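Local coordinates for protein glucose-6-phosphate isomerase (Chlamydia trachomatis D/UW-3/CX, PDB 6OTU) that catalyses the reversible isomerisation of glucose-6-phosphate to fructose-6-phosphate, at residues 164-169 with 343-348; 316-321 with 481-486; 331-336 with 400-405; 352-357 with 373-378. One frame throughout, in Å; residues are numbered along the deposited sequence.

Three of the contacts lie in or beside the mixed sheet; contact 1 links this region to a helix of the five-stranded parallel sheet. Contact 3 pairs strands 332-337 and 401-406 inside the mixed sheet, and contact 4 joins strand 375-377, the next strand of that sheet, to helix 345-357; their centres lie about 12 Å apart. Contact 1 brings the start of helix 345-357 against helix 162-172. Contact 2, about 22 Å from contact 1 between centres, packs helices 313-327 and 466-487. Along the chain, contacts 3 and 4 fall between the two segments of contact 2. Helix 345-357, shared by contacts 1 and 4, carries Glu355 to the bound glucose-6-phosphate.

Contact 1 (164-169 with 343-348); sequences PKAMYF and KYFTAH
Ala166 O and Tyr344 N are joined through a water: it donates to Ala166 O at 2.9 Å and accepts from Tyr344 N at 3.2 Å. The bridge lies where the backbones come closest, and no direct hydrogen bond crosses between 164-169 and 343-348. Tyr344 is the N-cap residue of the helix that follows, and its side chain reaches across to Phe169. Its CE2 sits over the centre of the Phe169 ring, 3.2 Å above the plane, while Tyr168 CD2 lies nearer the rim of the opposite face, so the phenyl is held between two tyrosines. The planes of Phe169 and Tyr344 meet at 37°, an oblique pairing with centroids 4.2 Å apart. Tyr344 CG is anti to its carbonyl carbon (chi1 -58°), beside the backbone N. On the same side of the Tyr344 ring plane, Phe169 meets the CD2/CE2 flank and the bent chain of Lys165 brings CE within 3.9 Å of Tyr344 CD1. Ala166 CB lies 3.5 Å from Tyr344 O and also touches His348 CB and the edge of the Phe345 ring. Beyond it the folded chain of Met167 brings CE to 3.8 Å from Phe345 CE1. The contact thus sets the N-terminal turn of helix 345-357 against helix 162-172. Helix 466-487 touches both partners, through Met167 and His348, and helix 275-285 and strand 180-184 pack against Pro164, Lys165 and Tyr168 of helix 162-172.

Contact 2 (316-321 with 481-486); sequences LSAMLG and AFQGFC
Ala318 CB meets Phe482 CB at 3.6 Å and Gln483 CG at the same distance, a small methyl set against two consecutive residues of the opposing helix. This is helix-helix packing inside the alpha/beta fold of the isomerase: the local axes of 316-321 and 481-486 approach to 8.7 Å and cross at -53°. The backbones come nearest at Ala318 and Gln483, whose CA atoms are 5.4 Å apart, a closeness consistent with the small alanine at the crossing. Phe482 takes part through its CB, while its ring turns off toward Leu80 and Met84 of helix 80-89. Gln483 CG is anti to the carbonyl carbon (chi1 -61°), and from there the extended chain passes beside Ala318, its amide end lying beside the backbone of Gly321. Around this first shell, Leu71 and Leu74 of helix 65-77 pack on Met319, and Leu74 also touches Cys486, so a third helix covers the place where these two side chains meet. On the far side of helix 313-327, Leu316 and Leu320 rest on Tyr56 of strand 54-57. Met319 bends at each of its torsions, and its CE ends 4.3 Å from Cys486 SG, a contact of methyl with thiol, with Cys486 one turn beyond Phe482.

Contact 3 (331-336 with 400-405); sequences PTTAVI and PVEFIG
Glu402 and Thr333 meet across two parallel strands, where the Glu402 side chain crosses those of Thr333 and Val335 obliquely. Its CB lies 4.0 Å from Ala334 O. CG, anti to the carbonyl carbon of Glu402 (chi1 -62°), then approaches Thr333 CG2, and the carboxylate carbon CD stays 3.9 Å from that same methyl. At the tip, OE1 comes 3.6 Å from Val335 CG2. Thr333 CG2 thus lies against CG and CD, and Val335 CG2 against the carboxylate oxygen OE1, while the charge is met outside the pair: OE2 forms a salt bridge with Lys479 and OE1 a hydrogen bond with Tyr476, both on helix 466-487. Lys479 in particular probably helps Glu402 stay ionised.

The backbones are joined by four hydrogen bonds. Ala334 N donates to Pro400 O and Ile336 N to Glu402 O, while Glu402 N and Ile404 N donate to Ala334 O and Ile336 O. Glu402 N, 2.8 Å from Ala334 O, lies nearly along the C=O axis of Ala334, whereas Ile404 N stands well above the carbonyl plane of Ile336. On the other face of the sheet Ile336 CG1 touches Val401 CG1 at 3.8 Å. That same Val401 methyl lies 3.4 Å above the centre of the Phe403 ring, and Phe403 runs alongside Ile336, with CD1 3.9 Å from Ile336 CB. Alternate residues, Ala334 and Ile336, each bond through N and O to the two residues flanking their partner, the pattern of parallel beta pairing, here between adjoining strands of the mixed sheet.

Contact 4 (352-357 with 373-378); sequences CGMESN and SPIIWG. With G6Q (glucose-6-phosphate), chain E.
Met354 and Asn357 each accept a hydrogen bond from the segment 373-378. Ser373 N donates to Asn357 O at 3.1 Å, from above the carbonyl plane, and Asn357 O also receives Thr372 OG1. Ile376 N points almost straight at Met354 SD, with an N-H...S angle of 176°, but at 3.4 Å this is a weak bond. A water accepts from Asn357 ND2 and donates weakly to Ser373 OG; the amide has further partners in Ser491 and Phe480. Ser373 OG itself donates to Pro374 O at 2.9 Å within its own segment.

Apolar packing is carried mainly by Met354. Its chain bends at the last torsion (chi3 72°), which brings CE to 3.5 Å from Ile375 CD1, while CG lies 4.3 Å from Ile376 CB. Ile376 CD1 rests on Gly353 CA at 3.8 Å, where Gly353 has no side chain.

Glu355, the probable proton donor, leaves the helix on the side away from the strand, and its extended chain brings OE1 to 3.0 Å from C2 of glucose-6-phosphate. Its OE2 is hydrogen-bonded by Gln351, one turn earlier on the helix.

Strand 332-337, helix 345-357 and strand 375-377 make up a beta-alpha-beta unit, and this contact lays the helix on the last strand, nearly antiparallel to it. Helix 466-487 packs against both through Phe480, and Trp377 of the second subunit covers Met354 and Ile375.

Contact 1 (164-169 with 343-348)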
# COMPACT_ATOMS: atom_id res chain seq x y z
N PRO A 164 3.83 9.32 -12.85
CA PRO A 164 4.34 10.68 -12.57
C PRO A 164 4.52 10.97 -11.08
O PRO A 164 5.57 11.49 -10.69
CB PRO A 164 3.28 11.58 -13.22
CG PRO A 164 2.77 10.76 -14.36
CD PRO A 164 2.85 9.32 -13.95
N LYS A 165 3.55 10.60 -10.24
CA LYS A 165 3.64 10.90 -8.82
C LYS A 165 4.78 10.13 -8.16
O LYS A 165 5.54 10.70 -7.36
CB LYS A 165 2.30 10.61 -8.12
CG LYS A 165 2.27 11.00 -6.63
CD LYS A 165 0.88 10.97 -6.03
CE LYS A 165 0.42 9.54 -5.81
NZ LYS A 165 -0.72 9.46 -4.84
N ALA A 166 4.93 8.85 -8.48
CA ALA A 166 6.05 8.07 -7.96
C ALA A 166 7.39 8.67 -8.39
O ALA A 166 8.35 8.68 -7.61
CB ALA A 166 5.93 6.62 -8.44
N MET A 167 7.47 9.17 -9.62
CA MET A 167 8.73 9.73 -10.10
C MET A 167 8.99 11.10 -9.49
O MET A 167 10.14 11.43 -9.18
CB MET A 167 8.72 9.79 -11.64
CG MET A 167 8.86 8.42 -12.34
SD MET A 167 10.28 7.39 -11.79
CE MET A 167 9.46 6.27 -10.63
N TYR A 168 7.94 11.90 -9.29
CA TYR A 168 8.11 13.22 -8.71
C TYR A 168 8.70 13.12 -7.30
O TYR A 168 9.68 13.81 -6.97
CB TYR A 168 6.78 13.98 -8.70
CG TYR A 168 6.83 15.18 -7.78
CD1 TYR A 168 7.48 16.34 -8.18
CD2 TYR A 168 6.30 15.13 -6.51
CE1 TYR A 168 7.58 17.43 -7.32
CE2 TYR A 168 6.39 16.20 -5.65
CZ TYR A 168 7.04 17.35 -6.05
OH TYR A 168 7.13 18.43 -5.19
N PHE A 169 8.13 12.26 -6.45
CA PHE A 169 8.70 12.09 -5.11
C PHE A 169 10.06 11.41 -5.15
O PHE A 169 10.89 11.64 -4.26
CB PHE A 169 7.73 11.34 -4.20
CG PHE A 169 6.53 12.15 -3.81
CD1 PHE A 169 6.58 13.00 -2.72
CD2 PHE A 169 5.37 12.11 -4.57
CE1 PHE A 169 5.48 13.77 -2.38
CE2 PHE A 169 4.27 12.87 -4.23
CZ PHE A 169 4.32 13.70 -3.15
N LYS A 343 8.65 6.40 -1.63
CA LYS A 343 7.45 6.13 -0.84
C LYS A 343 6.25 5.79 -1.72
O LYS A 343 5.38 5.01 -1.30
CB LYS A 343 7.12 7.32 0.07
CG LYS A 343 6.77 6.88 1.49
CD LYS A 343 7.39 7.76 2.59
CE LYS A 343 6.69 9.12 2.71
NZ LYS A 343 7.29 9.98 3.78
N TYR A 344 6.18 6.32 -2.94
CA TYR A 344 5.04 6.05 -3.81
C TYR A 344 5.36 5.07 -4.93
O TYR A 344 4.51 4.82 -5.79
CB TYR A 344 4.48 7.34 -4.41
CG TYR A 344 4.03 8.36 -3.38
CD1 TYR A 344 2.72 8.37 -2.90
CD2 TYR A 344 4.92 9.30 -2.89
CE1 TYR A 344 2.32 9.31 -1.96
CE2 TYR A 344 4.54 10.23 -1.95
CZ TYR A 344 3.25 10.24 -1.49
OH TYR A 344 2.91 11.19 -0.55
N PHE A 345 6.56 4.48 -4.93
CA PHE A 345 6.97 3.62 -6.05
C PHE A 345 6.22 2.29 -6.05
O PHE A 345 5.85 1.79 -7.12
CB PHE A 345 8.48 3.39 -5.98
CG PHE A 345 9.05 2.73 -7.21
CD1 PHE A 345 8.78 3.24 -8.47
CD2 PHE A 345 9.89 1.63 -7.09
CE1 PHE A 345 9.32 2.64 -9.61
CE2 PHE A 345 10.44 1.03 -8.21
CZ PHE A 345 10.15 1.54 -9.49
N THR A 346 5.98 1.70 -4.87
CA THR A 346 5.29 0.41 -4.81
C THR A 346 3.84 0.51 -5.31
O THR A 346 3.33 -0.41 -5.94
CB THR A 346 5.33 -0.14 -3.38
OG1 THR A 346 6.68 -0.42 -3.01
CG2 THR A 346 4.52 -1.42 -3.26
N ALA A 347 3.17 1.63 -5.01
CA ALA A 347 1.81 1.80 -5.50
C ALA A 347 1.78 1.79 -7.02
O ALA A 347 0.91 1.16 -7.63
CB ALA A 347 1.21 3.10 -4.96
N HIS A 348 2.76 2.44 -7.66
CA HIS A 348 2.84 2.44 -9.11
C HIS A 348 3.20 1.06 -9.66
O HIS A 348 2.64 0.63 -10.68
CB HIS A 348 3.86 3.45 -9.60
CG HIS A 348 4.24 3.23 -11.02
ND1 HIS A 348 3.34 3.35 -12.06
CD2 HIS A 348 5.42 2.86 -11.59
CE1 HIS A 348 3.95 3.08 -13.20
NE2 HIS A 348 5.21 2.78 -12.94
O HOH W 1 8.36 7.70 -4.88

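Contact 2 (316-321 with 481-486)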
# COMPACT_ATOMS: atom_id res chain seq x y z
N LEU A 316 16.37 -11.38 -15.44
CA LEU A 316 16.61 -12.19 -14.25
C LEU A 316 15.50 -11.99 -13.23
O LEU A 316 14.95 -12.95 -12.69
CB LEU A 316 17.97 -11.83 -13.64
CG LEU A 316 18.52 -12.60 -12.43
CD1 LEU A 316 18.37 -14.11 -12.60
CD2 LEU A 316 20.00 -12.25 -12.23
N SER A 317 15.15 -10.73 -12.96
CA SER A 317 14.12 -10.46 -11.97
C SER A 317 12.79 -11.08 -12.40
O SER A 317 12.09 -11.68 -11.59
CB SER A 317 14.00 -8.95 -11.76
OG SER A 317 12.73 -8.63 -11.25
N ALA A 318 12.48 -11.02 -13.70
CA ALA A 318 11.27 -11.67 -14.21
C ALA A 318 11.30 -13.18 -13.98
O ALA A 318 10.31 -13.76 -13.52
CB ALA A 318 11.09 -11.36 -15.69
N MET A 319 12.43 -13.84 -14.29
CA MET A 319 12.47 -15.30 -14.19
C MET A 319 12.50 -15.77 -12.73
O MET A 319 11.87 -16.77 -12.38
CB MET A 319 13.66 -15.87 -14.97
CG MET A 319 13.63 -15.52 -16.44
SD MET A 319 12.06 -15.93 -17.24
CE MET A 319 12.11 -17.72 -17.10
N LEU A 320 13.22 -15.04 -11.87
CA LEU A 320 13.13 -15.32 -10.43
C LEU A 320 11.71 -15.15 -9.91
O LEU A 320 11.25 -15.90 -9.04
CB LEU A 320 14.10 -14.42 -9.67
CG LEU A 320 15.60 -14.70 -9.86
CD1 LEU A 320 16.44 -13.56 -9.32
CD2 LEU A 320 15.99 -16.03 -9.20
N GLY A 321 10.98 -14.16 -10.44
CA GLY A 321 9.57 -14.03 -10.05
C GLY A 321 8.74 -15.21 -10.51
O GLY A 321 7.88 -15.70 -9.77
N ALA A 481 6.93 -7.03 -18.53
CA ALA A 481 6.83 -7.43 -19.93
C ALA A 481 7.43 -8.82 -20.15
O ALA A 481 6.85 -9.65 -20.87
CB ALA A 481 7.53 -6.40 -20.83
N PHE A 482 8.60 -9.08 -19.56
CA PHE A 482 9.21 -10.39 -19.72
C PHE A 482 8.33 -11.47 -19.09
O PHE A 482 8.18 -12.56 -19.66
CB PHE A 482 10.62 -10.40 -19.12
CG PHE A 482 11.71 -9.89 -20.05
CD1 PHE A 482 11.83 -10.37 -21.35
CD2 PHE A 482 12.64 -8.95 -19.61
CE1 PHE A 482 12.83 -9.91 -22.20
CE2 PHE A 482 13.65 -8.49 -20.45
CZ PHE A 482 13.75 -8.97 -21.75
N GLN A 483 7.72 -11.18 -17.94
CA GLN A 483 6.83 -12.17 -17.33
C GLN A 483 5.61 -12.42 -18.22
O GLN A 483 5.22 -13.58 -18.43
CB GLN A 483 6.41 -11.72 -15.93
CG GLN A 483 7.58 -11.57 -14.96
CD GLN A 483 7.19 -11.44 -13.50
OE1 GLN A 483 7.88 -11.97 -12.62
NE2 GLN A 483 6.10 -10.73 -13.22
N GLY A 484 5.02 -11.37 -18.78
CA GLY A 484 3.93 -11.56 -19.72
C GLY A 484 4.34 -12.35 -20.95
O GLY A 484 3.60 -13.22 -21.42
N PHE A 485 5.53 -12.05 -21.51
CA PHE A 485 6.03 -12.78 -22.68
C PHE A 485 6.22 -14.26 -22.35
O PHE A 485 5.98 -15.13 -23.20
CB PHE A 485 7.37 -12.21 -23.16
CG PHE A 485 7.28 -10.82 -23.71
CD1 PHE A 485 6.13 -10.38 -24.35
CD2 PHE A 485 8.35 -9.95 -23.59
CE1 PHE A 485 6.06 -9.10 -24.86
CE2 PHE A 485 8.28 -8.66 -24.10
CZ PHE A 485 7.13 -8.24 -24.74
N CYS A 486 6.65 -14.54 -21.13
CA CYS A 486 6.88 -15.91 -20.70
C CYS A 486 5.55 -16.64 -20.51
O CYS A 486 5.35 -17.74 -21.06
CB CYS A 486 7.71 -15.92 -19.42
SG CYS A 486 8.19 -17.55 -18.86

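Contact 3 (331-336 with 400-405)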
# COMPACT_ATOMS: atom_id res chain seq x y z
N PRO A 331 1.80 -16.67 -3.92
CA PRO A 331 0.87 -15.82 -4.69
C PRO A 331 1.11 -14.32 -4.58
O PRO A 331 0.37 -13.56 -5.22
CB PRO A 331 -0.50 -16.21 -4.09
CG PRO A 331 -0.18 -16.58 -2.65
CD PRO A 331 1.22 -17.16 -2.66
N THR A 332 2.08 -13.84 -3.80
CA THR A 332 2.33 -12.41 -3.69
C THR A 332 3.82 -12.13 -3.80
O THR A 332 4.65 -13.04 -3.76
CB THR A 332 1.82 -11.79 -2.36
OG1 THR A 332 2.74 -12.07 -1.29
CG2 THR A 332 0.42 -12.28 -2.00
N THR A 333 4.15 -10.84 -3.97
CA THR A 333 5.50 -10.29 -3.90
C THR A 333 5.41 -8.95 -3.18
O THR A 333 4.62 -8.09 -3.56
CB THR A 333 6.13 -10.06 -5.29
OG1 THR A 333 6.12 -11.27 -6.05
CG2 THR A 333 7.58 -9.62 -5.15
N ALA A 334 6.25 -8.78 -2.16
CA ALA A 334 6.41 -7.51 -1.45
C ALA A 334 7.61 -6.75 -1.99
O ALA A 334 8.74 -7.26 -1.97
CB ALA A 334 6.58 -7.74 0.05
N VAL A 335 7.39 -5.52 -2.43
CA VAL A 335 8.46 -4.63 -2.85
C VAL A 335 8.75 -3.68 -1.69
O VAL A 335 7.87 -2.95 -1.24
CB VAL A 335 8.08 -3.86 -4.13
CG1 VAL A 335 9.28 -3.13 -4.69
CG2 VAL A 335 7.48 -4.81 -5.19
N ILE A 336 9.99 -3.70 -1.20
CA ILE A 336 10.35 -3.02 0.04
C ILE A 336 11.46 -2.00 -0.20
O ILE A 336 12.64 -2.35 -0.08
CB ILE A 336 10.77 -4.02 1.14
CG1 ILE A 336 9.68 -5.08 1.36
CG2 ILE A 336 11.13 -3.30 2.43
CD1 ILE A 336 8.34 -4.52 1.88
N PRO A 400 7.69 -13.71 -0.86
CA PRO A 400 8.96 -13.27 -1.47
C PRO A 400 9.09 -11.75 -1.48
O PRO A 400 8.13 -11.03 -1.73
CB PRO A 400 8.87 -13.81 -2.91
CG PRO A 400 7.72 -14.83 -2.88
CD PRO A 400 6.80 -14.42 -1.79
N VAL A 401 10.31 -11.26 -1.21
CA VAL A 401 10.55 -9.83 -1.05
C VAL A 401 11.55 -9.35 -2.10
O VAL A 401 12.53 -10.04 -2.40
CB VAL A 401 11.07 -9.48 0.37
CG1 VAL A 401 11.72 -8.09 0.40
CG2 VAL A 401 9.96 -9.54 1.36
N GLU A 402 11.29 -8.17 -2.64
CA GLU A 402 12.23 -7.42 -3.46
C GLU A 402 12.66 -6.19 -2.66
O GLU A 402 11.91 -5.22 -2.54
CB GLU A 402 11.59 -7.04 -4.80
CG GLU A 402 11.20 -8.24 -5.67
CD GLU A 402 10.50 -7.86 -6.98
OE1 GLU A 402 9.86 -6.78 -7.05
OE2 GLU A 402 10.60 -8.63 -7.94
N PHE A 403 13.88 -6.23 -2.12
CA PHE A 403 14.43 -5.09 -1.40
C PHE A 403 15.03 -4.10 -2.37
O PHE A 403 15.74 -4.48 -3.31
CB PHE A 403 15.53 -5.53 -0.42
CG PHE A 403 15.03 -6.26 0.79
CD1 PHE A 403 14.29 -5.59 1.76
CD2 PHE A 403 15.27 -7.62 0.94
CE1 PHE A 403 13.81 -6.27 2.88
CE2 PHE A 403 14.81 -8.30 2.07
CZ PHE A 403 14.07 -7.62 3.04
N ILE A 404 14.79 -2.82 -2.13
CA ILE A 404 15.43 -1.77 -2.91
C ILE A 404 16.13 -0.81 -1.96
O ILE A 404 15.51 -0.29 -1.03
CB ILE A 404 14.43 -1.00 -3.79
CG1 ILE A 404 13.57 -1.99 -4.58
CG2 ILE A 404 15.18 -0.02 -4.69
CD1 ILE A 404 12.71 -1.35 -5.67
N GLY A 405 17.42 -0.56 -2.20
CA GLY A 405 18.19 0.30 -1.33
C GLY A 405 19.26 1.10 -2.03
O GLY A 405 19.57 0.91 -3.21

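Contact 4 (352-357 with 373-378)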
# COMPACT_ATOMS: atom_id res chain seq x y z
N CYS A 352 1.31 -1.34 -12.35
CA CYS A 352 1.95 -1.69 -13.61
C CYS A 352 2.02 -3.20 -13.78
O CYS A 352 1.75 -3.73 -14.87
CB CYS A 352 3.33 -1.05 -13.66
SG CYS A 352 4.23 -1.34 -15.24
N GLY A 353 2.31 -3.93 -12.70
CA GLY A 353 2.37 -5.38 -12.72
C GLY A 353 1.02 -6.06 -12.71
O GLY A 353 0.77 -6.95 -13.52
N MET A 354 0.12 -5.65 -11.80
CA MET A 354 -1.17 -6.34 -11.68
C MET A 354 -2.12 -5.97 -12.82
O MET A 354 -2.93 -6.81 -13.25
CB MET A 354 -1.81 -6.03 -10.34
CG MET A 354 -0.97 -6.53 -9.17
SD MET A 354 -1.76 -6.31 -7.57
CE MET A 354 -3.03 -7.55 -7.68
N GLU A 355 -2.09 -4.72 -13.29
CA GLU A 355 -2.94 -4.38 -14.42
C GLU A 355 -2.43 -5.02 -15.72
O GLU A 355 -3.22 -5.44 -16.57
CB GLU A 355 -3.06 -2.86 -14.57
CG GLU A 355 -4.33 -2.43 -15.25
CD GLU A 355 -4.27 -1.02 -15.72
OE1 GLU A 355 -5.21 -0.59 -16.40
OE2 GLU A 355 -3.27 -0.33 -15.42
N SER A 356 -1.11 -5.10 -15.88
CA SER A 356 -0.56 -5.72 -17.09
C SER A 356 -0.81 -7.22 -17.09
O SER A 356 -1.31 -7.78 -18.07
CB SER A 356 0.94 -5.46 -17.21
OG SER A 356 1.22 -4.08 -17.39
N ASN A 357 -0.48 -7.89 -15.99
CA ASN A 357 -0.41 -9.34 -16.01
C ASN A 357 -1.53 -9.99 -15.22
O ASN A 357 -1.53 -11.22 -15.06
CB ASN A 357 0.98 -9.79 -15.54
CG ASN A 357 2.06 -9.35 -16.52
OD1 ASN A 357 1.79 -9.21 -17.72
ND2 ASN A 357 3.29 -9.10 -16.04
N SER A 373 -0.15 -12.81 -12.76
CA SER A 373 0.40 -11.79 -11.85
C SER A 373 0.15 -12.18 -10.40
O SER A 373 -0.94 -12.66 -10.07
CB SER A 373 -0.20 -10.41 -12.11
OG SER A 373 0.43 -9.46 -11.24
N PRO A 374 1.14 -12.05 -9.53
CA PRO A 374 0.88 -12.11 -8.09
C PRO A 374 0.33 -10.77 -7.60
O PRO A 374 0.33 -9.77 -8.33
CB PRO A 374 2.25 -12.41 -7.49
CG PRO A 374 3.24 -11.85 -8.49
CD PRO A 374 2.57 -11.89 -9.85
N ILE A 375 -0.15 -10.78 -6.35
CA ILE A 375 -0.44 -9.52 -5.67
C ILE A 375 0.87 -8.80 -5.44
O ILE A 375 1.85 -9.38 -4.94
CB ILE A 375 -1.18 -9.76 -4.35
CG1 ILE A 375 -2.35 -10.73 -4.52
CG2 ILE A 375 -1.69 -8.43 -3.78
CD1 ILE A 375 -3.36 -10.28 -5.48
N ILE A 376 0.93 -7.54 -5.83
CA ILE A 376 2.11 -6.72 -5.59
C ILE A 376 1.72 -5.73 -4.50
O ILE A 376 0.70 -5.04 -4.61
CB ILE A 376 2.60 -6.04 -6.87
CG1 ILE A 376 3.07 -7.11 -7.87
CG2 ILE A 376 3.74 -5.07 -6.57
CD1 ILE A 376 3.36 -6.59 -9.28
N TRP A 377 2.49 -5.73 -3.42
CA TRP A 377 2.21 -4.90 -2.25
C TRP A 377 3.54 -4.59 -1.57
O TRP A 377 4.58 -5.12 -1.95
CB TRP A 377 1.24 -5.61 -1.31
CG TRP A 377 1.82 -6.84 -0.71
CD1 TRP A 377 2.14 -8.01 -1.35
CD2 TRP A 377 2.18 -7.02 0.66
NE1 TRP A 377 2.68 -8.91 -0.45
CE2 TRP A 377 2.70 -8.33 0.79
CE3 TRP A 377 2.11 -6.20 1.80
CZ2 TRP A 377 3.15 -8.84 2.01
CZ3 TRP A 377 2.56 -6.71 3.02
CH2 TRP A 377 3.07 -8.02 3.11
N GLY A 378 3.50 -3.75 -0.56
CA GLY A 378 4.72 -3.42 0.16
C GLY A 378 4.70 -2.00 0.67
O GLY A 378 3.77 -1.23 0.44
C1 G6Q E . -3.51 2.46 -17.72
C2 G6Q E . -5.01 2.22 -17.52
C3 G6Q E . -5.69 3.25 -16.64
C4 G6Q E . -5.81 4.64 -17.28
C5 G6Q E . -6.80 5.52 -16.51
C6 G6Q E . -6.80 6.95 -17.00
O1 G6Q E . -2.91 1.80 -18.50
O2 G6Q E . -5.68 2.16 -18.78
O3 G6Q E . -4.98 3.37 -15.40
O4 G6Q E . -4.54 5.28 -17.31
O5 G6Q E . -8.10 4.95 -16.60
O6 G6Q E . -7.10 6.92 -18.43
P G6Q E . -6.97 8.28 -19.29
O1P G6Q E . -5.51 8.69 -19.25
O2P G6Q E . -7.43 7.87 -20.69
O3P G6Q E . -7.89 9.30 -18.65
O HOH W 2 3.31 -9.47 -13.06